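Local structure of sensor histidine kinase (Clostridium perfringens, 4ONX) at residues E67-F72 against I82-M87. The protein is a sensor histidine kinase whose Cache-type sensor domain, probably extracytoplasmic, is thought to detect a signal and relay it to the kinase region. Numbering follows the deposited sequence.
Sequences EYTKHF and IVVADM. With ZN (zinc ion), chain O.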
loop_
_atom_site.group_PDB
_atom_site.type_symbol
_atom_site.label_atom_id
_atom_site.label_comp_id
_atom_site.label_asym_id
_atom_site.label_seq_id
_atom_site.Cartn_x
_atom_site.Cartn_y
_atom_site.Cartn_z
ATOM N N GLU E 67 4.523 -1.451 10.792
ATOM C CA GLU E 67 3.224 -0.836 10.521
ATOM C C GLU E 67 2.242 -1.053 11.681
ATOM O O GLU E 67 1.446 -0.165 12.010
ATOM C CB GLU E 67 2.659 -1.381 9.201
ATOM C CG GLU E 67 1.451 -0.633 8.639
ATOM C CD GLU E 67 0.151 -0.908 9.369
ATOM O OE1 GLU E 67 0.068 -1.923 10.080
ATOM O OE2 GLU E 67 -0.798 -0.120 9.208
ATOM N N TYR E 68 2.294 -2.231 12.298
ATOM C CA TYR E 68 1.403 -2.548 13.411
ATOM C C TYR E 68 1.426 -1.488 14.508
ATOM O O TYR E 68 0.389 -1.165 15.088
ATOM C CB TYR E 68 1.761 -3.916 14.006
ATOM C CG TYR E 68 0.944 -4.274 15.231
ATOM C CD1 TYR E 68 -0.301 -4.844 15.102
ATOM C CD2 TYR E 68 1.428 -4.045 16.508
ATOM C CE1 TYR E 68 -1.049 -5.181 16.208
ATOM C CE2 TYR E 68 0.689 -4.378 17.624
ATOM C CZ TYR E 68 -0.556 -4.946 17.464
ATOM O OH TYR E 68 -1.327 -5.290 18.553
ATOM N N THR E 69 2.608 -0.956 14.789
ATOM C CA THR E 69 2.756 0.038 15.842
ATOM C C THR E 69 2.112 1.377 15.495
ATOM O O THR E 69 1.797 2.172 16.383
ATOM C CB THR E 69 4.237 0.329 16.151
ATOM O OG1 THR E 69 4.867 0.894 14.998
ATOM C CG2 THR E 69 4.970 -0.936 16.585
ATOM N N LYS E 70 1.912 1.623 14.209
ATOM C CA LYS E 70 1.352 2.889 13.747
ATOM C C LYS E 70 -0.089 3.111 14.233
ATOM O O LYS E 70 -0.495 4.242 14.483
ATOM C CB LYS E 70 1.454 2.948 12.215
ATOM C CG LYS E 70 1.159 4.294 11.561
ATOM C CD LYS E 70 1.537 4.239 10.080
ATOM C CE LYS E 70 1.199 5.535 9.301
ATOM N NZ LYS E 70 -0.227 5.616 8.856
ATOM N N HIS E 71 -0.846 2.032 14.407
ATOM C CA HIS E 71 -2.235 2.145 14.855
ATOM C C HIS E 71 -2.400 2.838 16.192
ATOM O O HIS E 71 -3.403 3.518 16.434
ATOM C CB HIS E 71 -2.858 0.764 14.997
ATOM C CG HIS E 71 -2.925 0.017 13.722
ATOM N ND1 HIS E 71 -3.983 0.135 12.852
ATOM C CD2 HIS E 71 -2.056 -0.848 13.153
ATOM C CE1 HIS E 71 -3.765 -0.634 11.800
ATOM N NE2 HIS E 71 -2.606 -1.241 11.964
ATOM N N PHE E 72 -1.428 2.639 17.069
ATOM C CA PHE E 72 -1.521 3.173 18.411
ATOM C C PHE E 72 -1.352 4.677 18.434
ATOM O O PHE E 72 -2.048 5.372 19.175
ATOM C CB PHE E 72 -0.559 2.424 19.322
ATOM C CG PHE E 72 -0.862 0.968 19.398
ATOM C CD1 PHE E 72 -1.810 0.501 20.279
ATOM C CD2 PHE E 72 -0.253 0.071 18.528
ATOM C CE1 PHE E 72 -2.134 -0.842 20.321
ATOM C CE2 PHE E 72 -0.568 -1.273 18.569
ATOM C CZ PHE E 72 -1.517 -1.731 19.467
ATOM N N ILE E 82 5.907 5.621 20.422
ATOM C CA ILE E 82 5.970 4.212 20.708
ATOM C C ILE E 82 7.274 3.688 20.173
ATOM O O ILE E 82 7.611 3.903 19.006
ATOM C CB ILE E 82 4.900 3.385 20.016
ATOM C CG1 ILE E 82 3.518 3.715 20.539
ATOM C CG2 ILE E 82 5.202 1.905 20.209
ATOM C CD1 ILE E 82 2.466 2.801 19.961
ATOM N N VAL E 83 7.974 2.947 21.011
ATOM C CA VAL E 83 9.224 2.363 20.620
ATOM C C VAL E 83 9.260 0.919 21.021
ATOM O O VAL E 83 8.855 0.562 22.119
ATOM C CB VAL E 83 10.387 3.082 21.286
ATOM C CG1 VAL E 83 11.677 2.313 21.067
ATOM C CG2 VAL E 83 10.484 4.498 20.750
ATOM N N VAL E 84 9.730 0.091 20.107
ATOM C CA VAL E 84 9.867 -1.316 20.353
ATOM C C VAL E 84 11.319 -1.623 20.087
ATOM O O VAL E 84 11.830 -1.405 18.984
ATOM C CB VAL E 84 8.983 -2.148 19.424
ATOM C CG1 VAL E 84 9.217 -3.630 19.678
ATOM C CG2 VAL E 84 7.524 -1.776 19.631
ATOM N N ALA E 85 11.990 -2.126 21.108
ATOM C CA ALA E 85 13.396 -2.423 21.004
ATOM C C ALA E 85 13.696 -3.844 21.404
ATOM O O ALA E 85 13.029 -4.417 22.264
ATOM C CB ALA E 85 14.178 -1.473 21.892
ATOM N N ASP E 86 14.701 -4.413 20.752
ATOM C CA ASP E 86 15.172 -5.738 21.105
ATOM C C ASP E 86 16.409 -5.472 21.969
ATOM O O ASP E 86 16.695 -4.319 22.295
ATOM C CB ASP E 86 15.444 -6.594 19.872
ATOM C CG ASP E 86 16.535 -6.043 19.002
ATOM O OD1 ASP E 86 17.196 -5.052 19.393
ATOM O OD2 ASP E 86 16.718 -6.622 17.913
HETATM N N MSE E 87 17.144 -6.508 22.341
HETATM C CA MSE E 87 18.294 -6.300 23.217
HETATM C C MSE E 87 19.408 -5.515 22.567
HETATM O O MSE E 87 20.271 -4.997 23.267
HETATM C CB MSE E 87 18.797 -7.619 23.786
HETATM C CG MSE E 87 17.719 -8.409 24.541
HETATM SE SE MSE E 87 16.846 -7.455 26.040
HETATM C CE MSE E 87 18.031 -5.936 26.359
HETATM ZN ZN ZN O . -1.924 -2.351 10.297
#
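Helix residues Thr69 and Phe72 meet strand residues Ile82 and Val84 where segment 67-72 runs roughly antiparallel to 82-86, the axes 9.2 Å apart at an angle of 149°. The backbones come nearest at Thr69 and Ile82, whose CA atoms lie 7.2 Å apart, and the junction between the segments is apolar and buried. Ile82 points its side chain at the helix: with CG1 anti to its own carbonyl carbon (chi1 -67°) and an extended end, its CD1 approaches the Phe72 ring obliquely. The same methyl lies 3.7 Å from the backbone O of Thr69. Thr69, one turn before Phe72, meets Val84 through its methyl, Thr69 CG2 to Val84 CG2 4.1 Å, a van der Waals contact of two methyls. The hydroxyl of Thr69 turns back to its own helix, where OG1 hydrogen-bonds the carbonyl O of Gln66, leaving the methyl to the strand. The Phe72 side chain sets out toward the strand but its end leads away, and it also packs on Thr42 and Ile46 of helix 33-47, while Val84 touches Leu56 of helix 50-58. On another side of the helix, Glu67 OE1 and His71 NE2, one turn apart, bind zinc at 2.0 Å and 2.1 Å. Glu67 and His71 of a second subunit complete the site, and Arg64 of that subunit forms a salt bridge with Glu67 OE2. Helix 63-75 packs on the four-stranded antiparallel sheet through strand 81-86 while contributing to a zinc site shared between two subunits, consistent with a single Cache domain.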